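Local structure of peptidoglycan glycosyltransferase (Atopobium parvulum, 4OVD) at residues 316-321 and 339-344; 328-333 and 352-357; 282-287 and 384-389; 380-385 and 418-423; 240-245 and 529-534. The protein is a penicillin-binding protein, a bacterial cell-wall protein that combines a dimerisation domain with a transpeptidase domain of the penicillin-binding family. All coordinates share one frame; numbering follows the deposited sequence.

Interaction 1: residues 316-321 and 339-344; sequences TFNIPT and AMDMSV
F317 and M342 face each other as a hydrogen-bonded antiparallel pair, and each uses both its backbone N-H and its carbonyl on the other. F317 N gives a nearly straight bond to M342 O (3.0 Å, 174° at the hydrogen), and M342 N returns one to F317 O at 2.8 Å, the donor lying in the carbonyl plane. Two residues along, I319 N reaches M340 O at 2.7 Å, while M340 N answers to I319 O. Four bonds thus zip strands 316-319 and 340-343 into a two-stranded ladder of the transpeptidase domain, leading through S343 into helix 344-350. Some carbonyls take more than one partner. F317 O also meets the CA of D341, and I319 O, which receives R336 as well, has A339 CA 3.0 Å away in a C-H...O contact. In the non-hydrogen-bonded pairs, T316 beside S343 and N318 beside D341, the hydroxyls bond to residues close by in sequence: T316 OG1 to N314 O, and S343 OG, set between backbone N and carbonyl carbon (chi1 63°), to E346 N as N-cap. The face of F317, I319, M340 and M342 is largely apolar, with M340 reaching E346 and R350. I319 and the selenomethionine M342 cross at about a right angle, I319 CG2 4.0 Å from M342 CE, and V344 CG2 stands at the edge of the F317 ring. The chemistry is therefore divided: the inward-facing N-H and C=O groups of F317, I319, M340 and M342 are paired across the ladder, F317 and I319 lie against helices 344-350 and 353-364, and T316, N318 and D341 remain exposed.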
# COMPACT_ATOMS: atom_id res chain seq x y z
N THR A 316 29.72 -8.09 4.18
CA THR A 316 30.30 -7.65 2.94
C THR A 316 30.68 -8.71 1.98
O THR A 316 31.38 -9.63 2.33
CB THR A 316 31.47 -6.73 3.27
OG1 THR A 316 30.98 -5.67 4.09
CG2 THR A 316 32.14 -6.14 2.02
N PHE A 317 30.20 -8.56 0.72
CA PHE A 317 30.40 -9.54 -0.38
C PHE A 317 30.93 -8.90 -1.63
O PHE A 317 30.74 -7.69 -1.90
CB PHE A 317 29.08 -10.21 -0.71
CG PHE A 317 28.44 -10.85 0.49
CD1 PHE A 317 28.74 -12.15 0.84
CD2 PHE A 317 27.55 -10.14 1.25
CE1 PHE A 317 28.17 -12.73 1.95
CE2 PHE A 317 27.00 -10.70 2.40
CZ PHE A 317 27.29 -12.01 2.71
N ASN A 318 31.68 -9.70 -2.38
CA ASN A 318 32.26 -9.22 -3.63
C ASN A 318 31.16 -9.39 -4.72
O ASN A 318 30.82 -10.48 -5.13
CB ASN A 318 33.55 -9.98 -3.96
CG ASN A 318 34.33 -9.30 -5.07
OD1 ASN A 318 34.82 -8.17 -4.93
ND2 ASN A 318 34.47 -9.98 -6.17
N ILE A 319 30.57 -8.28 -5.13
CA ILE A 319 29.44 -8.37 -6.06
C ILE A 319 29.88 -8.11 -7.52
O ILE A 319 30.37 -7.00 -7.82
CB ILE A 319 28.32 -7.43 -5.58
CG1 ILE A 319 27.84 -7.78 -4.12
CG2 ILE A 319 27.11 -7.43 -6.50
CD1 ILE A 319 27.25 -9.14 -3.96
N PRO A 320 29.68 -9.10 -8.43
CA PRO A 320 30.08 -8.87 -9.82
C PRO A 320 29.23 -7.84 -10.51
O PRO A 320 28.22 -7.38 -9.98
CB PRO A 320 29.94 -10.25 -10.49
CG PRO A 320 28.92 -10.96 -9.66
CD PRO A 320 29.02 -10.41 -8.26
N THR A 321 29.62 -7.48 -11.74
CA THR A 321 28.85 -6.46 -12.50
C THR A 321 27.60 -7.05 -12.97
O THR A 321 26.64 -6.34 -13.20
CB THR A 321 29.62 -5.94 -13.74
OG1 THR A 321 30.19 -7.07 -14.38
CG2 THR A 321 30.78 -5.03 -13.35
N ALA A 339 33.74 -5.87 -10.15
CA ALA A 339 33.08 -6.29 -8.95
C ALA A 339 33.35 -5.24 -7.85
O ALA A 339 34.38 -4.60 -7.83
CB ALA A 339 33.65 -7.64 -8.53
N MSE A 340 32.42 -5.07 -6.94
CA MSE A 340 32.61 -4.14 -5.89
C MSE A 340 32.27 -4.90 -4.64
O MSE A 340 31.37 -5.73 -4.61
CB MSE A 340 31.66 -2.94 -6.14
CG MSE A 340 31.60 -1.93 -5.01
SE MSE A 340 30.21 -0.54 -5.31
CE MSE A 340 30.25 0.18 -3.46
N ASP A 341 33.02 -4.61 -3.59
CA ASP A 341 32.76 -5.17 -2.27
C ASP A 341 31.64 -4.32 -1.72
O ASP A 341 31.79 -3.10 -1.63
CB ASP A 341 34.04 -5.02 -1.46
CG ASP A 341 35.10 -5.96 -1.96
OD1 ASP A 341 34.73 -7.16 -2.12
OD2 ASP A 341 36.24 -5.53 -2.21
N MSE A 342 30.50 -4.91 -1.42
CA MSE A 342 29.37 -4.13 -0.93
C MSE A 342 28.79 -4.79 0.26
O MSE A 342 28.70 -6.02 0.30
CB MSE A 342 28.19 -4.14 -1.95
CG MSE A 342 28.45 -3.66 -3.34
SE MSE A 342 26.71 -3.83 -4.25
CE MSE A 342 27.37 -3.47 -6.08
N SER A 343 28.53 -4.03 1.32
CA SER A 343 27.82 -4.58 2.50
C SER A 343 26.34 -4.73 2.05
O SER A 343 25.94 -4.15 1.03
CB SER A 343 27.93 -3.63 3.65
OG SER A 343 27.29 -2.39 3.32
N VAL A 344 25.56 -5.48 2.81
CA VAL A 344 24.15 -5.65 2.55
C VAL A 344 23.54 -4.26 2.62
O VAL A 344 22.66 -3.92 1.82
CB VAL A 344 23.48 -6.59 3.56
CG1 VAL A 344 21.95 -6.61 3.33
CG2 VAL A 344 24.06 -7.99 3.45

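Interaction 2: residues 328-333 and 352-357; sequences NKVTDD and SNVGMA
D332 provides the polar half of this contact, holding the first turn of helix 353-364 with both carboxylate oxygens. OD2 receives the hydroxyl of S352 on its syn lone pair, with OG 2.7 Å away. OD1 accepts from V354 N at 3.1 Å along an almost straight N-H (177°), met on the syn side but 27° out of the carboxylate plane. CG of D332 lies anti to the carbonyl carbon (chi1 -70°), a turn that carries the carboxylate from the 328-333 segment over to the helix. A water adds a bridge, donating to D332 OD1 at 2.6 Å and accepting from N353 N. R336 pairs with OD2 in a salt bridge, so the aspartate meets a guanidinium as well as a helix N terminus; both would be expected to stabilise its negative charge.

S352 is the N-cap of that helix: the OG that gives its proton to D332 accepts in turn from G355 N, 2.9 Å away. Together D332 and G355 N would fix the rotation of the hydroxyl. By sequence, S352 and N353 end the Ser-x-Asn motif and K298 ends the Ser-x-x-Lys motif, both active-site motifs in this family; N353 OD1 joins them by bonding to K298 NZ.

Apolar contacts lie on the strand side of the carboxylate. V330 CG1 sits 3.7 Å from N353 CB, the two side chains crossing at about a right angle, and it approaches CG2 of V354 at 4.1 Å. The same V354 methyl lies against V330 O and T331 CA, wedged between the strand backbone and the D332 carboxylate. F410 packs on both V330 and N353.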
# COMPACT_ATOMS: atom_id res chain seq x y z
N ASN A 328 19.28 -15.89 -18.06
CA ASN A 328 19.36 -14.46 -18.33
C ASN A 328 20.30 -13.85 -17.32
O ASN A 328 20.50 -14.40 -16.23
CB ASN A 328 17.98 -13.79 -18.22
CG ASN A 328 17.12 -14.03 -19.44
OD1 ASN A 328 17.42 -14.86 -20.30
ND2 ASN A 328 16.03 -13.28 -19.53
N LYS A 329 20.88 -12.71 -17.66
CA LYS A 329 21.84 -12.09 -16.78
C LYS A 329 21.16 -10.98 -15.97
O LYS A 329 20.17 -10.40 -16.41
CB LYS A 329 23.06 -11.62 -17.57
CG LYS A 329 22.79 -10.53 -18.59
CD LYS A 329 24.00 -10.20 -19.46
CE LYS A 329 24.34 -11.32 -20.45
NZ LYS A 329 25.45 -10.95 -21.39
N VAL A 330 21.58 -10.78 -14.73
CA VAL A 330 21.04 -9.70 -13.92
C VAL A 330 22.17 -8.68 -13.94
O VAL A 330 23.35 -9.05 -13.90
CB VAL A 330 20.71 -10.18 -12.52
CG1 VAL A 330 20.25 -9.04 -11.59
CG2 VAL A 330 19.64 -11.22 -12.62
N THR A 331 21.81 -7.41 -14.05
CA THR A 331 22.74 -6.31 -14.07
C THR A 331 22.22 -5.12 -13.26
O THR A 331 21.06 -5.04 -12.92
CB THR A 331 22.95 -5.75 -15.50
OG1 THR A 331 21.67 -5.38 -16.05
CG2 THR A 331 23.63 -6.73 -16.40
N ASP A 332 23.14 -4.24 -12.91
CA ASP A 332 22.87 -2.98 -12.24
C ASP A 332 23.16 -1.84 -13.30
O ASP A 332 24.17 -1.88 -14.04
CB ASP A 332 23.88 -2.76 -11.07
CG ASP A 332 23.67 -3.71 -9.85
OD1 ASP A 332 22.58 -4.28 -9.81
OD2 ASP A 332 24.57 -3.82 -8.90
N ASP A 333 22.32 -0.81 -13.34
CA ASP A 333 22.57 0.41 -14.18
C ASP A 333 23.55 1.31 -13.35
O ASP A 333 23.12 2.11 -12.50
CB ASP A 333 21.24 1.12 -14.48
CG ASP A 333 20.51 1.61 -13.19
OD1 ASP A 333 21.01 1.32 -12.07
OD2 ASP A 333 19.42 2.22 -13.30
N SER A 352 21.12 -2.40 -5.52
CA SER A 352 21.77 -3.37 -6.46
C SER A 352 20.94 -4.65 -6.68
O SER A 352 20.76 -5.47 -5.75
CB SER A 352 23.09 -3.79 -5.85
OG SER A 352 23.74 -4.87 -6.52
N ASN A 353 20.45 -4.83 -7.89
CA ASN A 353 19.78 -6.05 -8.23
C ASN A 353 20.70 -7.22 -8.18
O ASN A 353 20.27 -8.30 -7.76
CB ASN A 353 19.18 -6.02 -9.66
CG ASN A 353 18.07 -5.02 -9.76
OD1 ASN A 353 17.33 -4.78 -8.81
ND2 ASN A 353 17.88 -4.53 -10.92
N VAL A 354 21.91 -7.04 -8.67
CA VAL A 354 22.88 -8.11 -8.65
C VAL A 354 23.15 -8.62 -7.23
O VAL A 354 23.18 -9.81 -6.98
CB VAL A 354 24.19 -7.71 -9.31
CG1 VAL A 354 25.19 -8.88 -9.23
CG2 VAL A 354 23.98 -7.42 -10.79
N GLY A 355 23.30 -7.70 -6.30
CA GLY A 355 23.60 -8.05 -4.91
C GLY A 355 22.42 -8.84 -4.33
O GLY A 355 22.64 -9.83 -3.62
N MSE A 356 21.18 -8.38 -4.59
CA MSE A 356 20.00 -9.10 -4.10
C MSE A 356 19.92 -10.51 -4.63
O MSE A 356 19.69 -11.51 -3.89
CB MSE A 356 18.76 -8.35 -4.51
CG MSE A 356 18.45 -7.09 -3.77
SE MSE A 356 18.37 -7.26 -1.84
CE MSE A 356 20.00 -6.45 -1.33
N ALA A 357 20.19 -10.66 -5.91
CA ALA A 357 20.11 -12.03 -6.50
C ALA A 357 21.22 -12.88 -5.92
O ALA A 357 21.09 -14.08 -5.79
CB ALA A 357 20.27 -11.97 -7.99
O HOH W 1 20.37 -2.93 -9.93

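Interaction 3: residues 282-287 and 384-389; sequences LNLKLV and IDFPGE
V287 is the bump of this contact, a branched side chain within the short helix 285-288, set into a hollow formed by the irregular loop 384-389 of the transpeptidase domain, a loop that makes an inverse gamma turn centred on D385. Its two methyls part company. CG1, anti to the backbone N (chi1 177°), runs to the E389 end of the loop, where it lies 3.4 Å from E389 CA and 3.8 Å from E389 CB, close to P387 O as well. CG2 turns to the other wall and meets CD1 of I384 at 4.1 Å. V287 and E389 cross at about a right angle, so the valine butts against the base of the glutamate chain.

The second bump is F386, whose ring reaches across to the segment leading into the helix. L284 CG lies over one face of it, and L284 CB is 3.9 Å from F386 CE2, the two side chains at about a right angle. Around the rim, near the ring plane, stand V287 CG1 and the carbonyl oxygen of L282. P387, the next residue in the loop, leans its CD over a ring face, offset toward the rim. The ring thus lies between L284, at its face, and V287 CG1, at its edge.

G388 takes a positive phi (79°). A backbone hydrogen bond between V287 and A390 continues the contact one residue past the 384-389 segment. At the edge of the F386 ring, in its plane, a water joins the segments by accepting from L284 N at 3.1 Å and donating to P387 O.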
# COMPACT_ATOMS: atom_id res chain seq x y z
N LEU A 282 -13.44 4.10 -9.60
CA LEU A 282 -13.96 3.68 -8.31
C LEU A 282 -13.13 2.64 -7.55
O LEU A 282 -13.40 2.33 -6.38
CB LEU A 282 -15.36 3.10 -8.50
CG LEU A 282 -16.33 4.10 -9.13
CD1 LEU A 282 -17.66 3.41 -9.37
CD2 LEU A 282 -16.50 5.32 -8.25
N ASN A 283 -12.16 2.06 -8.22
CA ASN A 283 -11.28 1.13 -7.57
C ASN A 283 -10.14 1.89 -6.90
O ASN A 283 -9.84 3.00 -7.28
CB ASN A 283 -10.58 0.30 -8.62
CG ASN A 283 -11.54 -0.58 -9.38
OD1 ASN A 283 -12.34 -1.31 -8.79
ND2 ASN A 283 -11.43 -0.54 -10.70
N LEU A 284 -9.51 1.27 -5.90
CA LEU A 284 -8.27 1.79 -5.36
C LEU A 284 -7.25 0.89 -6.01
O LEU A 284 -7.18 -0.35 -5.73
CB LEU A 284 -8.09 1.59 -3.86
CG LEU A 284 -8.29 2.66 -2.87
CD1 LEU A 284 -7.80 2.09 -1.54
CD2 LEU A 284 -7.45 3.84 -3.33
N LYS A 285 -6.42 1.45 -6.85
CA LYS A 285 -5.42 0.65 -7.54
C LYS A 285 -4.52 -0.12 -6.59
O LYS A 285 -4.15 -1.24 -6.89
CB LYS A 285 -4.61 1.50 -8.50
CG LYS A 285 -5.44 1.98 -9.69
CD LYS A 285 -4.60 2.80 -10.65
CE LYS A 285 -5.39 2.99 -11.95
NZ LYS A 285 -4.69 3.96 -12.80
N LEU A 286 -4.14 0.48 -5.46
CA LEU A 286 -3.33 -0.23 -4.45
C LEU A 286 -3.78 -1.59 -4.03
O LEU A 286 -3.02 -2.37 -3.47
CB LEU A 286 -3.35 0.56 -3.14
CG LEU A 286 -2.62 1.86 -3.25
CD1 LEU A 286 -2.94 2.74 -2.09
CD2 LEU A 286 -1.14 1.56 -3.29
N VAL A 287 -5.07 -1.75 -4.07
CA VAL A 287 -5.78 -2.98 -3.68
C VAL A 287 -6.10 -3.92 -4.79
O VAL A 287 -5.97 -5.18 -4.69
CB VAL A 287 -7.13 -2.52 -3.04
CG1 VAL A 287 -7.99 -3.66 -2.67
CG2 VAL A 287 -6.83 -1.70 -1.78
N ILE A 384 -7.54 -6.19 4.03
CA ILE A 384 -8.05 -4.79 4.02
C ILE A 384 -9.57 -4.78 3.76
O ILE A 384 -10.13 -5.65 3.04
CB ILE A 384 -7.30 -3.92 2.97
CG1 ILE A 384 -7.79 -2.47 2.98
CG2 ILE A 384 -7.47 -4.51 1.56
CD1 ILE A 384 -6.87 -1.53 2.31
N ASP A 385 -10.26 -3.81 4.38
CA ASP A 385 -11.70 -3.78 4.22
C ASP A 385 -12.09 -2.87 3.06
O ASP A 385 -12.66 -1.79 3.26
CB ASP A 385 -12.38 -3.39 5.54
CG ASP A 385 -11.85 -2.10 6.12
OD1 ASP A 385 -10.68 -1.71 5.82
OD2 ASP A 385 -12.57 -1.49 6.94
N PHE A 386 -11.84 -3.36 1.86
CA PHE A 386 -12.13 -2.61 0.65
C PHE A 386 -12.35 -3.62 -0.46
O PHE A 386 -11.63 -4.62 -0.55
CB PHE A 386 -10.98 -1.65 0.31
CG PHE A 386 -11.37 -0.59 -0.59
CD1 PHE A 386 -12.07 0.50 -0.10
CD2 PHE A 386 -11.17 -0.69 -1.95
CE1 PHE A 386 -12.56 1.48 -0.94
CE2 PHE A 386 -11.63 0.32 -2.79
CZ PHE A 386 -12.32 1.40 -2.29
N PRO A 387 -13.30 -3.36 -1.35
CA PRO A 387 -13.60 -4.41 -2.35
C PRO A 387 -12.55 -4.64 -3.43
O PRO A 387 -11.80 -3.77 -3.69
CB PRO A 387 -14.88 -3.91 -3.01
CG PRO A 387 -15.30 -2.70 -2.23
CD PRO A 387 -14.18 -2.19 -1.44
N GLY A 388 -12.51 -5.84 -3.99
CA GLY A 388 -11.65 -6.12 -5.14
C GLY A 388 -10.20 -6.37 -4.87
O GLY A 388 -9.39 -6.22 -5.76
N GLU A 389 -9.87 -6.82 -3.67
CA GLU A 389 -8.46 -7.00 -3.32
C GLU A 389 -7.86 -8.11 -4.17
O GLU A 389 -8.39 -9.19 -4.17
CB GLU A 389 -8.26 -7.31 -1.82
CG GLU A 389 -6.77 -7.38 -1.52
CD GLU A 389 -6.33 -7.50 -0.07
OE1 GLU A 389 -7.13 -7.89 0.83
OE2 GLU A 389 -5.14 -7.15 0.17
O HOH W 2 -10.40 -1.65 -5.43

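Interaction 4: residues 380-385 and 418-423; sequences HTTGID and FIQVIR
T382 and R423 meet through different first torsions. In T382 the hydroxyl stands between backbone N and carbonyl carbon (chi1 60°), which sends CG2 toward the helix; in R423 CG is anti to the backbone N (chi1 -179°) and the chain stays extended to NE. The two side chains slide past each other in opposite directions, CG2 of T382 lying 3.7 Å from R423 CD. Beyond this, the T382 carbonyl oxygen lies over the centre of one face of the guanidinium, 3.9 Å above its plane, while a water in that plane accepts from NH1 at 2.9 Å and donates to H380 O. The T382 methyl also rests on I419, 4.0 Å from its CG2, and the I419 CD1 reaches I384. T382 OG1 accepts from I384 N at 3.2 Å, an ST turn, and is also bonded to E389 OE2. Q420 lays its amide beside the H380 backbone and is held at both ends, OE1 by G379 N and NE2 by T391 O. Helix 418-429 thus has the loop 380-385 along one flank, while I419 and I422 pack on strand 248-253 and F418 touches strand 510-518.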
# COMPACT_ATOMS: atom_id res chain seq x y z
N HIS A 380 -0.92 -13.25 -0.71
CA HIS A 380 -2.10 -13.51 0.11
C HIS A 380 -2.80 -12.19 0.29
O HIS A 380 -2.14 -11.15 0.44
CB HIS A 380 -1.70 -14.02 1.50
CG HIS A 380 -1.01 -15.34 1.49
ND1 HIS A 380 -1.67 -16.52 1.74
CD2 HIS A 380 0.29 -15.67 1.26
CE1 HIS A 380 -0.80 -17.52 1.68
NE2 HIS A 380 0.38 -17.03 1.38
N THR A 381 -4.11 -12.21 0.36
CA THR A 381 -4.82 -10.95 0.56
C THR A 381 -4.42 -10.41 1.94
O THR A 381 -4.08 -11.12 2.83
CB THR A 381 -6.35 -11.18 0.45
OG1 THR A 381 -6.67 -12.37 1.16
CG2 THR A 381 -6.74 -11.41 -0.98
N THR A 382 -4.44 -9.11 2.08
CA THR A 382 -4.06 -8.50 3.28
C THR A 382 -5.14 -8.47 4.30
O THR A 382 -4.86 -8.27 5.43
CB THR A 382 -3.65 -7.05 3.00
OG1 THR A 382 -4.76 -6.32 2.44
CG2 THR A 382 -2.50 -7.04 2.04
N GLY A 383 -6.39 -8.61 3.90
CA GLY A 383 -7.49 -8.52 4.84
C GLY A 383 -8.05 -7.11 4.86
O GLY A 383 -8.90 -6.84 5.65
N ILE A 384 -7.54 -6.19 4.03
CA ILE A 384 -8.05 -4.79 4.02
C ILE A 384 -9.57 -4.78 3.76
O ILE A 384 -10.13 -5.65 3.04
CB ILE A 384 -7.30 -3.92 2.97
CG1 ILE A 384 -7.79 -2.47 2.98
CG2 ILE A 384 -7.47 -4.51 1.56
CD1 ILE A 384 -6.87 -1.53 2.31
N ASP A 385 -10.26 -3.81 4.38
CA ASP A 385 -11.70 -3.78 4.22
C ASP A 385 -12.09 -2.87 3.06
O ASP A 385 -12.66 -1.79 3.26
CB ASP A 385 -12.38 -3.39 5.54
CG ASP A 385 -11.85 -2.10 6.12
OD1 ASP A 385 -10.68 -1.71 5.82
OD2 ASP A 385 -12.57 -1.49 6.94
N PHE A 418 0.29 -3.28 -4.52
CA PHE A 418 1.20 -2.62 -3.62
C PHE A 418 0.76 -2.69 -2.15
O PHE A 418 1.60 -2.62 -1.26
CB PHE A 418 1.55 -1.22 -4.06
CG PHE A 418 2.60 -1.18 -5.16
CD1 PHE A 418 3.91 -1.47 -4.90
CD2 PHE A 418 2.24 -0.84 -6.44
CE1 PHE A 418 4.87 -1.47 -5.90
CE2 PHE A 418 3.17 -0.90 -7.46
CZ PHE A 418 4.48 -1.19 -7.20
N ILE A 419 -0.53 -2.89 -1.91
CA ILE A 419 -1.02 -3.02 -0.55
C ILE A 419 -0.33 -4.20 0.19
O ILE A 419 -0.12 -4.16 1.43
CB ILE A 419 -2.56 -3.11 -0.48
CG1 ILE A 419 -3.07 -2.84 0.96
CG2 ILE A 419 -3.03 -4.44 -1.01
CD1 ILE A 419 -2.80 -1.41 1.49
N GLN A 420 0.14 -5.18 -0.57
CA GLN A 420 0.87 -6.28 0.03
C GLN A 420 2.27 -5.85 0.46
O GLN A 420 2.81 -6.30 1.48
CB GLN A 420 0.98 -7.43 -0.97
CG GLN A 420 -0.31 -8.23 -1.07
CD GLN A 420 -0.17 -9.46 -1.94
OE1 GLN A 420 0.96 -9.97 -2.20
NE2 GLN A 420 -1.31 -9.97 -2.36
N VAL A 421 2.84 -4.95 -0.32
CA VAL A 421 4.17 -4.43 -0.01
C VAL A 421 4.05 -3.57 1.21
O VAL A 421 4.87 -3.67 2.14
CB VAL A 421 4.76 -3.62 -1.17
CG1 VAL A 421 6.10 -3.07 -0.77
CG2 VAL A 421 4.87 -4.52 -2.41
N ILE A 422 3.05 -2.70 1.22
CA ILE A 422 2.81 -1.83 2.33
C ILE A 422 2.63 -2.65 3.57
O ILE A 422 3.24 -2.40 4.60
CB ILE A 422 1.57 -0.96 2.04
CG1 ILE A 422 1.86 0.01 0.87
CG2 ILE A 422 1.15 -0.21 3.26
CD1 ILE A 422 0.68 0.78 0.42
N ARG A 423 1.83 -3.69 3.48
CA ARG A 423 1.58 -4.51 4.63
C ARG A 423 2.89 -5.13 5.12
O ARG A 423 3.17 -5.19 6.32
CB ARG A 423 0.54 -5.57 4.33
CG ARG A 423 0.23 -6.42 5.53
CD ARG A 423 -0.70 -7.56 5.22
NE ARG A 423 -0.96 -8.29 6.46
CZ ARG A 423 -1.25 -9.58 6.54
NH1 ARG A 423 -1.26 -10.35 5.44
NH2 ARG A 423 -1.48 -10.12 7.72
O HOH W 3 -0.77 -9.63 2.67

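Interaction 5: residues 240-245 and 529-534; sequences KDFEAK and VGLNDT
T534 and F242 make the shortest polar link here: the threonine hydroxyl donates to F242 O at 2.6 Å, its OG1 anti to the backbone N (chi1 -179°) and tilted 22° from the carbonyl plane. A second bond runs the other way, K245 N to D533 O at 2.9 Å, fairly straight at the hydrogen (167°) although the donor stands above the carbonyl plane. Between these bonds sits A244, whose methyl lies 3.3 Å from N532 O and 4.2 Å from the CB of L531. L531 CD1 in turn reaches F242 CD2 at 3.9 Å, the two side chains crossing at a slant.

The motif behind this arrangement is a Schellman motif, in which E243 takes positive phi as helix 225-242 closes. The chain that follows the helix packs on the 529-534 segment, which belongs in part to strand 525-532 of the five-stranded antiparallel sheet, and then enters strand 248-253, its neighbour there.

Further out, T534 OG1 also accepts from Q536 N, so the hydroxyl is held as both donor and acceptor. K245, bent at chi2 and chi4, curls back to form a salt bridge with E243, NZ approaching OE1 at 3.0 Å from above the carboxylate plane. V545 of helix 542-556 touches F242, whereas A238 and V239 of helix 225-242 pack on L531.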
# COMPACT_ATOMS: atom_id res chain seq x y z
N LYS A 240 0.50 14.64 -13.12
CA LYS A 240 0.72 15.68 -14.13
C LYS A 240 2.23 16.02 -14.29
O LYS A 240 2.80 15.88 -15.39
CB LYS A 240 -0.10 16.93 -13.77
CG LYS A 240 0.06 18.12 -14.70
CD LYS A 240 -0.72 19.36 -14.26
CE LYS A 240 -0.18 20.59 -14.99
NZ LYS A 240 -0.98 21.83 -14.77
N ASP A 241 2.90 16.40 -13.20
CA ASP A 241 4.33 16.80 -13.25
C ASP A 241 5.29 15.75 -13.72
O ASP A 241 6.26 16.08 -14.37
CB ASP A 241 4.88 17.25 -11.87
CG ASP A 241 4.08 18.40 -11.24
OD1 ASP A 241 3.40 19.17 -11.96
OD2 ASP A 241 4.13 18.52 -9.99
N PHE A 242 5.04 14.48 -13.37
CA PHE A 242 5.96 13.39 -13.75
C PHE A 242 5.46 12.55 -14.93
O PHE A 242 6.07 11.54 -15.30
CB PHE A 242 6.30 12.58 -12.49
CG PHE A 242 6.87 13.44 -11.38
CD1 PHE A 242 8.13 14.01 -11.50
CD2 PHE A 242 6.15 13.66 -10.22
CE1 PHE A 242 8.66 14.80 -10.48
CE2 PHE A 242 6.67 14.44 -9.20
CZ PHE A 242 7.91 15.03 -9.33
N GLU A 243 4.36 13.00 -15.55
CA GLU A 243 3.87 12.35 -16.75
C GLU A 243 3.63 10.85 -16.48
O GLU A 243 4.19 10.00 -17.15
CB GLU A 243 4.93 12.56 -17.86
CG GLU A 243 5.12 13.99 -18.38
CD GLU A 243 4.42 14.28 -19.72
OE1 GLU A 243 4.67 13.53 -20.71
OE2 GLU A 243 3.70 15.30 -19.83
N ALA A 244 2.84 10.54 -15.47
CA ALA A 244 2.58 9.15 -15.15
C ALA A 244 1.40 8.89 -16.03
O ALA A 244 0.32 9.38 -15.75
CB ALA A 244 2.20 8.98 -13.69
N LYS A 245 1.61 8.17 -17.13
CA LYS A 245 0.53 7.93 -18.10
C LYS A 245 -0.57 7.01 -17.58
O LYS A 245 -1.69 7.06 -18.04
CB LYS A 245 1.11 7.41 -19.40
CG LYS A 245 1.98 8.42 -20.10
CD LYS A 245 1.29 9.77 -20.23
CE LYS A 245 2.05 10.67 -21.19
NZ LYS A 245 3.49 10.76 -20.83
N VAL A 529 3.89 6.16 -2.07
CA VAL A 529 3.64 6.94 -3.25
C VAL A 529 4.10 6.13 -4.43
O VAL A 529 5.23 5.61 -4.47
CB VAL A 529 4.44 8.24 -3.32
CG1 VAL A 529 4.10 8.94 -4.64
CG2 VAL A 529 4.16 9.16 -2.12
N GLY A 530 3.22 5.99 -5.41
CA GLY A 530 3.52 5.26 -6.64
C GLY A 530 3.04 6.05 -7.85
O GLY A 530 1.97 6.60 -7.81
N LEU A 531 3.79 6.02 -8.93
CA LEU A 531 3.50 6.71 -10.16
C LEU A 531 3.67 5.66 -11.22
O LEU A 531 4.79 5.16 -11.41
CB LEU A 531 4.47 7.83 -10.39
CG LEU A 531 4.25 8.95 -9.35
CD1 LEU A 531 5.38 9.99 -9.32
CD2 LEU A 531 2.89 9.63 -9.55
N ASN A 532 2.59 5.43 -11.96
CA ASN A 532 2.53 4.37 -12.96
C ASN A 532 2.67 4.89 -14.37
O ASN A 532 2.02 5.89 -14.79
CB ASN A 532 1.25 3.58 -12.83
CG ASN A 532 0.97 3.08 -11.43
OD1 ASN A 532 1.85 2.96 -10.56
ND2 ASN A 532 -0.29 2.82 -11.17
N ASP A 533 3.61 4.25 -15.05
CA ASP A 533 4.02 4.54 -16.42
C ASP A 533 4.62 5.92 -16.56
O ASP A 533 4.15 6.79 -17.31
CB ASP A 533 2.90 4.23 -17.44
CG ASP A 533 3.44 4.08 -18.87
OD1 ASP A 533 4.67 4.19 -19.10
OD2 ASP A 533 2.62 3.84 -19.77
N THR A 534 5.70 6.10 -15.82
CA THR A 534 6.50 7.30 -15.85
C THR A 534 7.95 6.95 -16.25
O THR A 534 8.43 5.87 -16.02
CB THR A 534 6.47 8.11 -14.53
OG1 THR A 534 7.28 9.26 -14.72
CG2 THR A 534 7.10 7.34 -13.37

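In the fold
From the N terminus, the first segment met is 240-245, at the C-terminal end of helix 225-242 and the turn after it; interaction 5 closes the longest loop by joining it to 529-534, tying that helix to the central antiparallel sheet. All the other contacts fall within this span. Interaction 3 opens at 282-287 and closes at 384-389, enclosing interactions 1 and 2, which cross each other because their segments alternate. These two touch through I319 and V354 and together build a small outlying unit of short antiparallel strands and helices. Interaction 4 follows them in series, sharing I384 and D385 with interaction 3 and fastening loop 380-385 to helix 418-429. Interactions 3 and 4 have centres about 9 Å apart.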